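Local coordinates for microcin B17-processing protein McbD (Escherichia coli str. K-12 substr. MG1655, PDB 6GRH) that is necessary to process the inactive microcin B17 precursor McbA into the active antibiotic peptide and belongs to the YcaO cyclodehydratase family, at residues D336-Y341 against I357-F362; M79-A84 against E120-P125; K109-F114 against I124-I129. The protein carries 1 engineered substitution. One frame throughout, in Å; residues are numbered along the deposited sequence.

In the fold
All three contacts reach one antiparallel beta sheet of this YcaO-family protein. Contact 2 opens first along the chain; contacts 2 and 3 end on the same stretch, sharing I124 and P125 of strand 121-125, and their centres are about 9 Å apart. That strand pairs with strand 108-115 and on its other side meets the turn before helix 82-95. Contact 1 opens only afterwards, in the hairpin of strands 339-347 and 350-358; its centre is about 10 Å from that of contact 2 and 11 Å from that of contact 3. Strand 108-115 pairs with strand 339-347, and the ring of F339 packs against Q122, so both hairpins and helix 82-95 are joined into one unit.

Contact 1: D336-Y341 against I357-F362; sequences DNIFVY and IVSPDF
I338 and F339 meet V358 and S359 at the open end of a beta hairpin, where antiparallel strands 339-347 and 350-358 separate. F339 and V358 form a hydrogen-bonded pair: F339 N donates to V358 O at 2.9 Å, and V358 N returns a bond to F339 O. The next pair, V340 with I357, is non-hydrogen-bonded, and CG2 of V340 approaches CG1 of I357 on the face turned to helix 157-180.

The side chain of I338 forks at CB, one branch toward I357 and the other toward the turn that follows the strand. CG2, anti to the backbone N, reaches CG2 of I357 at 3.5 Å. The other branch begins with CG1, beside the backbone N (chi1 -52°), which lies 3.8 Å from OG of S359. CD1 at the tip meets CE1 of the F362 ring at 3.9 Å. One isoleucine thus bridges the last strand residues and the type I turn from S359 to F362. The F362 ring also stacks edge-to-face with F168 of helix 157-180.

F339 points to the other face of the sheet, where CD of P360 sits at the edge of its ring, near the ring plane, 4.1 Å from CE2. Beyond it N337, the centre of an inverse gamma turn, makes two polar links. Its ND2 donates to OD2 of D361 at 3.1 Å, meeting the carboxylate on its syn side, with the amide and carboxylate planes 40° apart. The same oxygen is held more strongly by OG of S335. The backbone O of N337 accepts from OG of S359 in a short bond of 2.5 Å. That OG also receives a bond from D361 N at 3.2 Å, closing an ST turn.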
ATOM      1  N   ASP E 336       5.783  35.332  52.120  1.00 45.40           N
ATOM      2  CA  ASP E 336       6.505  35.907  50.974  1.00 45.90           C
ATOM      3  C   ASP E 336       7.592  34.969  50.425  1.00 43.33           C
ATOM      4  O   ASP E 336       8.116  35.221  49.347  1.00 41.98           O
ATOM      5  CB  ASP E 336       7.159  37.254  51.347  1.00 49.54           C
ATOM      6  CG  ASP E 336       6.137  38.328  51.753  1.00 53.01           C
ATOM      7  OD1 ASP E 336       4.964  38.210  51.354  1.00 56.23           O
ATOM      8  OD2 ASP E 336       6.489  39.295  52.483  1.00 56.90           O
ATOM      9  N   ASN E 337       7.927  33.909  51.176  1.00 42.19           N
ATOM     10  CA  ASN E 337       9.044  33.018  50.876  1.00 40.86           C
ATOM     11  C   ASN E 337       8.609  31.808  50.048  1.00 38.88           C
ATOM     12  O   ASN E 337       8.635  30.668  50.524  1.00 38.29           O
ATOM     13  CB  ASN E 337       9.709  32.552  52.179  1.00 41.99           C
ATOM     14  CG  ASN E 337      10.352  33.685  52.934  1.00 43.40           C
ATOM     15  OD1 ASN E 337      11.025  34.524  52.338  1.00 43.75           O
ATOM     16  ND2 ASN E 337      10.143  33.727  54.255  1.00 44.82           N
ATOM     17  N   ILE E 338       8.195  32.082  48.815  1.00 37.24           N
ATOM     18  CA  ILE E 338       7.842  31.049  47.851  1.00 36.11           C
ATOM     19  C   ILE E 338       8.661  31.350  46.602  1.00 34.94           C
ATOM     20  O   ILE E 338       8.641  32.480  46.088  1.00 35.27           O
ATOM     21  CB  ILE E 338       6.338  31.015  47.513  1.00 36.40           C
ATOM     22  CG1 ILE E 338       5.501  30.936  48.786  1.00 37.88           C
ATOM     23  CG2 ILE E 338       6.021  29.821  46.617  1.00 35.57           C
ATOM     24  CD1 ILE E 338       4.001  30.826  48.552  1.00 37.87           C
ATOM     25  N   PHE E 339       9.359  30.328  46.121  1.00 33.81           N
ATOM     26  CA  PHE E 339      10.370  30.473  45.089  1.00 33.40           C
ATOM     27  C   PHE E 339      10.078  29.533  43.943  1.00 32.07           C
ATOM     28  O   PHE E 339       9.475  28.475  44.129  1.00 32.03           O
ATOM     29  CB  PHE E 339      11.764  30.186  45.682  1.00 34.33           C
ATOM     30  CG  PHE E 339      12.042  31.001  46.888  1.00 35.67           C
ATOM     31  CD1 PHE E 339      12.335  32.348  46.758  1.00 36.59           C
ATOM     32  CD2 PHE E 339      11.877  30.461  48.159  1.00 36.41           C
ATOM     33  CE1 PHE E 339      12.506  33.140  47.876  1.00 37.97           C
ATOM     34  CE2 PHE E 339      12.072  31.234  49.275  1.00 38.01           C
ATOM     35  CZ  PHE E 339      12.389  32.580  49.139  1.00 38.73           C
ATOM     36  N   VAL E 340      10.511  29.941  42.760  1.00 30.72           N
ATOM     37  CA  VAL E 340      10.376  29.148  41.577  1.00 29.40           C
ATOM     38  C   VAL E 340      11.777  28.790  41.105  1.00 28.88           C
ATOM     39  O   VAL E 340      12.501  29.652  40.602  1.00 28.03           O
ATOM     40  CB  VAL E 340       9.656  29.936  40.472  1.00 29.20           C
ATOM     41  CG1 VAL E 340       9.451  29.060  39.259  1.00 28.71           C
ATOM     42  CG2 VAL E 340       8.327  30.507  40.973  1.00 29.64           C
ATOM     43  N   TYR E 341      12.151  27.516  41.258  1.00 28.32           N
ATOM     44  CA  TYR E 341      13.288  26.983  40.537  1.00 28.03           C
ATOM     45  C   TYR E 341      12.888  26.874  39.094  1.00 27.65           C
ATOM     46  O   TYR E 341      11.749  26.466  38.783  1.00 27.09           O
ATOM     47  CB  TYR E 341      13.683  25.590  41.028  1.00 27.77           C
ATOM     48  CG  TYR E 341      14.531  24.846  40.039  1.00 27.39           C
ATOM     49  CD1 TYR E 341      15.881  25.115  39.920  1.00 27.74           C
ATOM     50  CD2 TYR E 341      13.977  23.878  39.219  1.00 26.89           C
ATOM     51  CE1 TYR E 341      16.674  24.427  39.022  1.00 27.72           C
ATOM     52  CE2 TYR E 341      14.744  23.197  38.275  1.00 26.39           C
ATOM     53  CZ  TYR E 341      16.095  23.464  38.180  1.00 27.10           C
ATOM     54  OH  TYR E 341      16.855  22.786  37.249  1.00 26.50           O
ATOM     55  N   ILE E 357       8.130  24.764  42.411  1.00 31.93           N
ATOM     56  CA  ILE E 357       7.751  25.725  43.408  1.00 33.55           C
ATOM     57  C   ILE E 357       8.059  25.143  44.772  1.00 34.36           C
ATOM     58  O   ILE E 357       7.595  24.047  45.094  1.00 35.50           O
ATOM     59  CB  ILE E 357       6.283  26.175  43.253  1.00 34.11           C
ATOM     60  CG1 ILE E 357       6.191  26.992  41.965  1.00 34.50           C
ATOM     61  CG2 ILE E 357       5.870  27.004  44.465  1.00 35.16           C
ATOM     62  CD1 ILE E 357       4.860  27.594  41.652  1.00 35.36           C
ATOM     63  N   VAL E 358       8.832  25.915  45.540  1.00 34.36           N
ATOM     64  CA  VAL E 358       9.412  25.539  46.821  1.00 35.58           C
ATOM     65  C   VAL E 358       9.165  26.649  47.835  1.00 35.41           C
ATOM     66  O   VAL E 358       9.415  27.816  47.538  1.00 36.17           O
ATOM     67  CB  VAL E 358      10.956  25.405  46.735  1.00 35.92           C
ATOM     68  CG1 VAL E 358      11.559  25.070  48.096  1.00 37.88           C
ATOM     69  CG2 VAL E 358      11.349  24.350  45.723  1.00 35.90           C
ATOM     70  N   SER E 359       8.717  26.274  49.032  1.00 35.41           N
ATOM     71  CA  SER E 359       8.654  27.193  50.159  1.00 35.65           C
ATOM     72  C   SER E 359       9.034  26.528  51.492  1.00 36.27           C
ATOM     73  O   SER E 359       8.400  25.552  51.895  1.00 36.08           O
ATOM     74  CB  SER E 359       7.272  27.809  50.286  1.00 35.63           C
ATOM     75  OG  SER E 359       7.249  28.731  51.377  1.00 36.14           O
ATOM     76  N   PRO E 360      10.046  27.079  52.200  1.00 37.25           N
ATOM     77  CA  PRO E 360      10.332  26.587  53.574  1.00 38.32           C
ATOM     78  C   PRO E 360       9.283  26.963  54.621  1.00 39.50           C
ATOM     79  O   PRO E 360       9.383  26.499  55.753  1.00 40.33           O
ATOM     80  CB  PRO E 360      11.678  27.238  53.904  1.00 38.87           C
ATOM     81  CG  PRO E 360      11.648  28.524  53.130  1.00 38.80           C
ATOM     82  CD  PRO E 360      10.934  28.201  51.835  1.00 37.53           C
ATOM     83  N   ASP E 361       8.313  27.813  54.263  1.00 39.79           N
ATOM     84  CA  ASP E 361       7.156  28.100  55.115  1.00 40.77           C
ATOM     85  C   ASP E 361       5.954  27.165  54.931  1.00 39.58           C
ATOM     86  O   ASP E 361       4.948  27.285  55.649  1.00 39.31           O
ATOM     87  CB  ASP E 361       6.741  29.558  54.917  1.00 42.37           C
ATOM     88  CG  ASP E 361       7.720  30.525  55.570  1.00 44.61           C
ATOM     89  OD1 ASP E 361       8.285  30.179  56.634  1.00 46.16           O
ATOM     90  OD2 ASP E 361       7.934  31.629  55.018  1.00 45.99           O
ATOM     91  N   PHE E 362       6.068  26.233  53.991  1.00 37.40           N
ATOM     92  CA  PHE E 362       5.100  25.177  53.789  1.00 36.75           C
ATOM     93  C   PHE E 362       5.882  23.865  53.920  1.00 36.69           C
ATOM     94  O   PHE E 362       7.111  23.882  54.151  1.00 37.13           O
ATOM     95  CB  PHE E 362       4.496  25.293  52.381  1.00 35.91           C
ATOM     96  CG  PHE E 362       3.557  26.469  52.185  1.00 36.17           C
ATOM     97  CD1 PHE E 362       4.050  27.753  51.996  1.00 36.38           C
ATOM     98  CD2 PHE E 362       2.188  26.279  52.132  1.00 36.45           C
ATOM     99  CE1 PHE E 362       3.200  28.826  51.796  1.00 36.79           C
ATOM    100  CE2 PHE E 362       1.323  27.358  51.938  1.00 36.55           C
ATOM    101  CZ  PHE E 362       1.834  28.630  51.757  1.00 36.51           C
TER

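Contact 2: M79-A84 against E120-P125; sequences MMPPSA and EQQEIP
The side-chain amide of Q122 has M80 over one face and the ring of F339, from strand 339-347, against the other. On the M80 side CB sits 3.2 Å from NE2 of Q122, and CD of P81 covers the same face near OE1. CB of A84 lies near the amide plane, off its outer edge between OE1 and NE2. NE2 donates to O of E123 at 3.0 Å, from above that carbonyl plane. The second flat group, the carboxylate of E120, meets the P81 ring tip to tip, with CG of P81 over its face and 3.3 Å from OE2.

Between the backbones, E123 N donates to O of M79 at 3.0 Å, where helix 76-79 gives way to the turn leading into helix 82-95. The M79 side chain crosses that of E123 at about a right angle, bringing its CG to within 3.4 Å of CB of E123, and its SD lies 3.8 Å from CD of P125. CE of M80 reaches the same proline ring at 4.2 Å. The carboxylate of E123 is held elsewhere, by a salt bridge from OE1 to K74, and Q121 NE2 bonds to D37 of the McbB chain.

Q122 and I124 bond through their backbones to strand 108-115, while the amide of E123 faces the other way and takes the M79 carbonyl. The turn therefore satisfies a polar group on the outer side of strand 121-125. M79 and M80 add apolar contact with P125, whereas P81 sets ring carbons against OE2 of E120 and OE1 of Q122.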
ATOM      1  N   MET E  79      23.232  33.587  49.372  1.00 48.18           N
ATOM      2  CA  MET E  79      22.486  33.007  48.261  1.00 46.95           C
ATOM      3  C   MET E  79      21.162  33.722  47.975  1.00 45.89           C
ATOM      4  O   MET E  79      20.655  33.653  46.855  1.00 45.68           O
ATOM      5  CB  MET E  79      22.242  31.540  48.651  1.00 46.48           C
ATOM      6  CG  MET E  79      21.641  30.599  47.674  1.00 46.45           C
ATOM      7  SD  MET E  79      21.081  29.085  48.486  1.00 45.58           S
ATOM      8  CE  MET E  79      22.618  28.456  49.140  1.00 46.37           C
ATOM      9  N   MET E  80      20.596  34.365  48.988  1.00 46.07           N
ATOM     10  CA  MET E  80      19.268  34.954  48.912  1.00 45.73           C
ATOM     11  C   MET E  80      19.153  36.095  49.909  1.00 47.07           C
ATOM     12  O   MET E  80      20.063  36.281  50.719  1.00 48.40           O
ATOM     13  CB  MET E  80      18.207  33.879  49.207  1.00 44.76           C
ATOM     14  CG  MET E  80      18.226  33.291  50.615  1.00 45.14           C
ATOM     15  SD  MET E  80      17.173  31.824  50.788  1.00 43.55           S
ATOM     16  CE  MET E  80      18.204  30.539  50.069  1.00 43.35           C
ATOM     17  N   PRO E  81      18.046  36.870  49.858  1.00 47.54           N
ATOM     18  CA  PRO E  81      17.786  37.872  50.902  1.00 48.95           C
ATOM     19  C   PRO E  81      17.656  37.298  52.320  1.00 49.14           C
ATOM     20  O   PRO E  81      17.334  36.123  52.487  1.00 47.31           O
ATOM     21  CB  PRO E  81      16.460  38.509  50.456  1.00 48.72           C
ATOM     22  CG  PRO E  81      16.479  38.381  48.976  1.00 47.91           C
ATOM     23  CD  PRO E  81      17.135  37.052  48.709  1.00 47.17           C
ATOM     24  N   PRO E  82      17.868  38.138  53.344  1.00 50.71           N
ATOM     25  CA  PRO E  82      17.987  37.639  54.716  1.00 51.58           C
ATOM     26  C   PRO E  82      16.753  36.941  55.309  1.00 51.18           C
ATOM     27  O   PRO E  82      16.920  35.966  56.048  1.00 50.98           O
ATOM     28  CB  PRO E  82      18.341  38.896  55.530  1.00 53.27           C
ATOM     29  CG  PRO E  82      17.928  40.043  54.674  1.00 53.38           C
ATOM     30  CD  PRO E  82      18.105  39.589  53.261  1.00 51.89           C
ATOM     31  N   SER E  83      15.545  37.424  55.021  1.00 50.82           N
ATOM     32  CA  SER E  83      14.348  36.788  55.589  1.00 50.99           C
ATOM     33  C   SER E  83      14.013  35.446  54.898  1.00 48.79           C
ATOM     34  O   SER E  83      13.410  34.579  55.512  1.00 49.35           O
ATOM     35  CB  SER E  83      13.141  37.743  55.592  1.00 51.98           C
ATOM     36  OG  SER E  83      12.617  37.909  54.285  1.00 52.10           O
ATOM     37  N   ALA E  84      14.413  35.260  53.642  1.00 47.22           N
ATOM     38  CA  ALA E  84      14.311  33.940  53.004  1.00 45.47           C
ATOM     39  C   ALA E  84      15.329  32.963  53.615  1.00 45.50           C
ATOM     40  O   ALA E  84      14.999  31.818  53.933  1.00 44.14           O
ATOM     41  CB  ALA E  84      14.528  34.067  51.514  1.00 44.24           C
ATOM     42  N   GLU E 120      12.191  38.654  42.215  1.00 42.92           N
ATOM     43  CA  GLU E 120      13.569  38.899  42.614  1.00 44.31           C
ATOM     44  C   GLU E 120      14.387  37.613  42.407  1.00 42.87           C
ATOM     45  O   GLU E 120      14.050  36.547  42.927  1.00 41.11           O
ATOM     46  CB  GLU E 120      13.651  39.370  44.078  1.00 46.29           C
ATOM     47  CG  GLU E 120      15.067  39.394  44.649  1.00 48.20           C
ATOM     48  CD  GLU E 120      15.188  40.081  46.004  1.00 50.26           C
ATOM     49  OE1 GLU E 120      14.173  40.285  46.703  1.00 52.25           O
ATOM     50  OE2 GLU E 120      16.326  40.415  46.379  1.00 51.84           O
ATOM     51  N   GLN E 121      15.456  37.743  41.637  1.00 42.70           N
ATOM     52  CA  GLN E 121      16.319  36.625  41.329  1.00 42.59           C
ATOM     53  C   GLN E 121      17.189  36.276  42.520  1.00 42.78           C
ATOM     54  O   GLN E 121      17.659  37.150  43.232  1.00 42.44           O
ATOM     55  CB  GLN E 121      17.200  36.950  40.139  1.00 43.16           C
ATOM     56  CG  GLN E 121      16.406  37.194  38.867  1.00 43.30           C
ATOM     57  CD  GLN E 121      17.309  37.298  37.666  1.00 43.76           C
ATOM     58  OE1 GLN E 121      17.918  36.313  37.270  1.00 44.19           O
ATOM     59  NE2 GLN E 121      17.418  38.497  37.090  1.00 44.79           N
ATOM     60  N   GLN E 122      17.387  34.980  42.726  1.00 41.86           N
ATOM     61  CA  GLN E 122      18.242  34.490  43.803  1.00 42.13           C
ATOM     62  C   GLN E 122      18.663  33.043  43.513  1.00 40.92           C
ATOM     63  O   GLN E 122      18.523  32.564  42.388  1.00 39.88           O
ATOM     64  CB  GLN E 122      17.506  34.612  45.142  1.00 42.56           C
ATOM     65  CG  GLN E 122      16.257  33.776  45.247  1.00 42.11           C
ATOM     66  CD  GLN E 122      15.785  33.658  46.675  1.00 43.39           C
ATOM     67  OE1 GLN E 122      15.245  34.607  47.230  1.00 44.71           O
ATOM     68  NE2 GLN E 122      15.997  32.489  47.286  1.00 43.57           N
ATOM     69  N   GLU E 123      19.207  32.371  44.515  1.00 41.42           N
ATOM     70  CA  GLU E 123      19.421  30.950  44.464  1.00 41.27           C
ATOM     71  C   GLU E 123      18.793  30.272  45.670  1.00 39.92           C
ATOM     72  O   GLU E 123      18.523  30.904  46.696  1.00 40.57           O
ATOM     73  CB  GLU E 123      20.919  30.647  44.368  1.00 43.32           C
ATOM     74  CG  GLU E 123      21.516  31.014  43.026  1.00 44.89           C
ATOM     75  CD  GLU E 123      23.026  31.036  43.021  1.00 47.47           C
ATOM     76  OE1 GLU E 123      23.626  31.664  43.912  1.00 51.02           O
ATOM     77  OE2 GLU E 123      23.622  30.436  42.107  1.00 50.09           O
ATOM     78  N   ILE E 124      18.541  28.983  45.522  1.00 37.65           N
ATOM     79  CA  ILE E 124      18.068  28.158  46.610  1.00 37.76           C
ATOM     80  C   ILE E 124      18.942  26.905  46.664  1.00 37.30           C
ATOM     81  O   ILE E 124      19.699  26.642  45.711  1.00 35.83           O
ATOM     82  CB  ILE E 124      16.570  27.832  46.475  1.00 38.08           C
ATOM     83  CG1 ILE E 124      16.269  27.078  45.178  1.00 37.28           C
ATOM     84  CG2 ILE E 124      15.746  29.122  46.553  1.00 38.65           C
ATOM     85  CD1 ILE E 124      14.814  26.662  45.069  1.00 37.33           C
ATOM     86  N   PRO E 125      18.882  26.153  47.786  1.00 37.49           N
ATOM     87  CA  PRO E 125      19.715  24.957  47.878  1.00 37.16           C
ATOM     88  C   PRO E 125      19.337  23.894  46.879  1.00 36.22           C
ATOM     89  O   PRO E 125      18.170  23.513  46.786  1.00 35.71           O
ATOM     90  CB  PRO E 125      19.469  24.463  49.302  1.00 38.08           C
ATOM     91  CG  PRO E 125      19.171  25.703  50.052  1.00 38.75           C
ATOM     92  CD  PRO E 125      18.307  26.490  49.107  1.00 38.22           C
TER

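Contact 3: K109-F114 against I124-I129; sequences KTVRAF and IPAVII
I124 pairs with V111 in the antiparallel hairpin of strands 108-115 and 121-125. Two backbone bonds join them, V111 N to O of I124 and I124 N to O of V111, each 3.0 Å long. Their side chains share one face of the sheet and cross obliquely, with CG1 of I124 3.7 Å from CG2 of V111. The CG2 branch of I124, anti to its carbonyl carbon, lies against CB of A113 at 4.0 Å.

P125 follows as the partner of T110 in a non-hydrogen-bonded pair. Its CA lies near O of K109 in a CA-H...O contact, while its ring turns away toward F92 of helix 82-95. At A126 the chain takes up helical backbone angles. A126 N donates to O of K109 at 2.8 Å in an almost straight bond (178°), although the donor stands 41° out of the carbonyl plane. CB of A126 lies 3.9 Å from CB of K109. The same methyl also touches CG1 of V111. V127 N gives its hydrogen to a water at 2.8 Å, and that water donates to the same K109 carbonyl.

The K109 oxygen thus accepts from both A126 N and the water. Through this pair of bonds it answers two successive amides, one directly and one through water, just where regular strand pairing ends.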
ATOM      1  N   LYS E 109      25.294  23.689  47.710  1.00 41.72           N
ATOM      2  CA  LYS E 109      25.219  23.737  46.255  1.00 40.93           C
ATOM      3  C   LYS E 109      23.949  24.538  45.904  1.00 39.40           C
ATOM      4  O   LYS E 109      22.944  24.438  46.598  1.00 38.52           O
ATOM      5  CB  LYS E 109      25.168  22.337  45.666  1.00 42.21           C
ATOM      6  CG  LYS E 109      26.378  21.443  45.961  1.00 45.16           C
ATOM      7  CD  LYS E 109      27.627  21.963  45.276  1.00 46.90           C
ATOM      8  CE  LYS E 109      28.794  20.999  45.399  1.00 49.46           C
ATOM      9  NZ  LYS E 109      28.754  19.928  44.363  1.00 50.27           N
ATOM     10  N   THR E 110      24.037  25.371  44.879  1.00 38.38           N
ATOM     11  CA  THR E 110      22.983  26.305  44.514  1.00 38.45           C
ATOM     12  C   THR E 110      22.323  25.964  43.179  1.00 36.37           C
ATOM     13  O   THR E 110      22.924  25.352  42.294  1.00 36.44           O
ATOM     14  CB  THR E 110      23.554  27.722  44.369  1.00 39.56           C
ATOM     15  OG1 THR E 110      24.646  27.695  43.444  1.00 40.41           O
ATOM     16  CG2 THR E 110      24.037  28.254  45.698  1.00 41.27           C
ATOM     17  N   VAL E 111      21.065  26.360  43.064  1.00 35.61           N
ATOM     18  CA  VAL E 111      20.361  26.433  41.792  1.00 34.07           C
ATOM     19  C   VAL E 111      19.627  27.754  41.699  1.00 33.65           C
ATOM     20  O   VAL E 111      19.263  28.350  42.721  1.00 32.73           O
ATOM     21  CB  VAL E 111      19.337  25.295  41.581  1.00 33.49           C
ATOM     22  CG1 VAL E 111      20.061  23.973  41.432  1.00 33.75           C
ATOM     23  CG2 VAL E 111      18.306  25.223  42.702  1.00 33.81           C
ATOM     24  N   ARG E 112      19.380  28.159  40.456  1.00 32.48           N
ATOM     25  CA  ARG E 112      18.749  29.429  40.139  1.00 32.59           C
ATOM     26  C   ARG E 112      17.273  29.404  40.578  1.00 32.32           C
ATOM     27  O   ARG E 112      16.631  28.353  40.555  1.00 31.69           O
ATOM     28  CB  ARG E 112      18.906  29.746  38.637  1.00 32.13           C
ATOM     29  CG  ARG E 112      18.013  28.898  37.726  1.00 31.76           C
ATOM     30  CD  ARG E 112      18.337  29.072  36.256  1.00 31.84           C
ATOM     31  NE  ARG E 112      19.551  28.386  35.856  1.00 31.70           N
ATOM     32  CZ  ARG E 112      19.661  27.068  35.669  1.00 31.83           C
ATOM     33  NH1 ARG E 112      18.644  26.226  35.884  1.00 31.17           N
ATOM     34  NH2 ARG E 112      20.832  26.573  35.294  1.00 32.01           N
ATOM     35  N   ALA E 113      16.760  30.552  41.007  1.00 32.97           N
ATOM     36  CA  ALA E 113      15.345  30.686  41.327  1.00 33.04           C
ATOM     37  C   ALA E 113      14.921  32.139  41.280  1.00 34.13           C
ATOM     38  O   ALA E 113      15.767  33.048  41.280  1.00 36.25           O
ATOM     39  CB  ALA E 113      15.051  30.087  42.694  1.00 33.20           C
ATOM     40  N   PHE E 114      13.623  32.373  41.251  1.00 33.88           N
ATOM     41  CA  PHE E 114      13.110  33.711  41.534  1.00 34.80           C
ATOM     42  C   PHE E 114      11.953  33.651  42.505  1.00 34.77           C
ATOM     43  O   PHE E 114      11.256  32.642  42.580  1.00 34.01           O
ATOM     44  CB  PHE E 114      12.735  34.456  40.242  1.00 34.98           C
ATOM     45  CG  PHE E 114      11.685  33.777  39.397  1.00 34.19           C
ATOM     46  CD1 PHE E 114      10.317  34.013  39.623  1.00 34.71           C
ATOM     47  CD2 PHE E 114      12.049  32.968  38.330  1.00 33.96           C
ATOM     48  CE1 PHE E 114       9.348  33.412  38.822  1.00 33.73           C
ATOM     49  CE2 PHE E 114      11.083  32.366  37.537  1.00 33.16           C
ATOM     50  CZ  PHE E 114       9.729  32.601  37.778  1.00 33.18           C
ATOM     51  N   ILE E 124      18.541  28.983  45.522  1.00 37.65           N
ATOM     52  CA  ILE E 124      18.068  28.158  46.610  1.00 37.76           C
ATOM     53  C   ILE E 124      18.942  26.905  46.664  1.00 37.30           C
ATOM     54  O   ILE E 124      19.699  26.642  45.711  1.00 35.83           O
ATOM     55  CB  ILE E 124      16.570  27.832  46.475  1.00 38.08           C
ATOM     56  CG1 ILE E 124      16.269  27.078  45.178  1.00 37.28           C
ATOM     57  CG2 ILE E 124      15.746  29.122  46.553  1.00 38.65           C
ATOM     58  CD1 ILE E 124      14.814  26.662  45.069  1.00 37.33           C
ATOM     59  N   PRO E 125      18.882  26.153  47.786  1.00 37.49           N
ATOM     60  CA  PRO E 125      19.715  24.957  47.878  1.00 37.16           C
ATOM     61  C   PRO E 125      19.337  23.894  46.879  1.00 36.22           C
ATOM     62  O   PRO E 125      18.170  23.513  46.786  1.00 35.71           O
ATOM     63  CB  PRO E 125      19.469  24.463  49.302  1.00 38.08           C
ATOM     64  CG  PRO E 125      19.171  25.703  50.052  1.00 38.75           C
ATOM     65  CD  PRO E 125      18.307  26.490  49.107  1.00 38.22           C
ATOM     66  N   ALA E 126      20.345  23.419  46.154  1.00 35.67           N
ATOM     67  CA  ALA E 126      20.176  22.377  45.158  1.00 34.90           C
ATOM     68  C   ALA E 126      19.698  21.057  45.763  1.00 34.84           C
ATOM     69  O   ALA E 126      18.970  20.293  45.090  1.00 34.43           O
ATOM     70  CB  ALA E 126      21.484  22.160  44.410  1.00 34.87           C
ATOM     71  N   VAL E 127      20.078  20.797  47.020  1.00 34.99           N
ATOM     72  CA  VAL E 127      19.706  19.553  47.700  1.00 34.84           C
ATOM     73  C   VAL E 127      18.176  19.323  47.777  1.00 34.31           C
ATOM     74  O   VAL E 127      17.709  18.183  47.845  1.00 33.25           O
ATOM     75  CB  VAL E 127      20.334  19.489  49.099  1.00 36.17           C
ATOM     76  CG1 VAL E 127      19.632  20.443  50.072  1.00 36.43           C
ATOM     77  CG2 VAL E 127      20.356  18.056  49.623  1.00 36.29           C
ATOM     78  N   ILE E 128      17.410  20.407  47.772  1.00 34.59           N
ATOM     79  CA  ILE E 128      15.950  20.313  47.781  1.00 35.86           C
ATOM     80  C   ILE E 128      15.369  19.859  46.416  1.00 34.85           C
ATOM     81  O   ILE E 128      14.322  19.220  46.374  1.00 35.65           O
ATOM     82  CB  ILE E 128      15.320  21.651  48.241  1.00 37.04           C
ATOM     83  CG1 ILE E 128      15.848  21.994  49.639  1.00 38.61           C
ATOM     84  CG2 ILE E 128      13.795  21.560  48.278  1.00 37.14           C
ATOM     85  CD1 ILE E 128      15.581  23.414  50.064  1.00 39.80           C
ATOM     86  N   ILE E 129      16.073  20.174  45.334  0.50 34.43           N
ATOM     87  CA  ILE E 129      15.561  20.037  43.974  0.50 33.51           C
ATOM     88  C   ILE E 129      16.020  18.781  43.239  0.50 33.19           C
ATOM     89  O   ILE E 129      15.226  18.137  42.559  0.50 32.53           O
ATOM     90  CB  ILE E 129      15.926  21.298  43.173  0.50 33.35           C
ATOM     91  CG1 ILE E 129      14.718  22.224  43.199  0.50 33.25           C
ATOM     92  CG2 ILE E 129      16.313  20.959  41.745  0.50 32.68           C
ATOM     93  CD1 ILE E 129      15.026  23.657  43.558  0.50 34.04           C
TER
HETATM   94  O   HOH W   1      22.074  22.323  48.355  1.00 32.68           O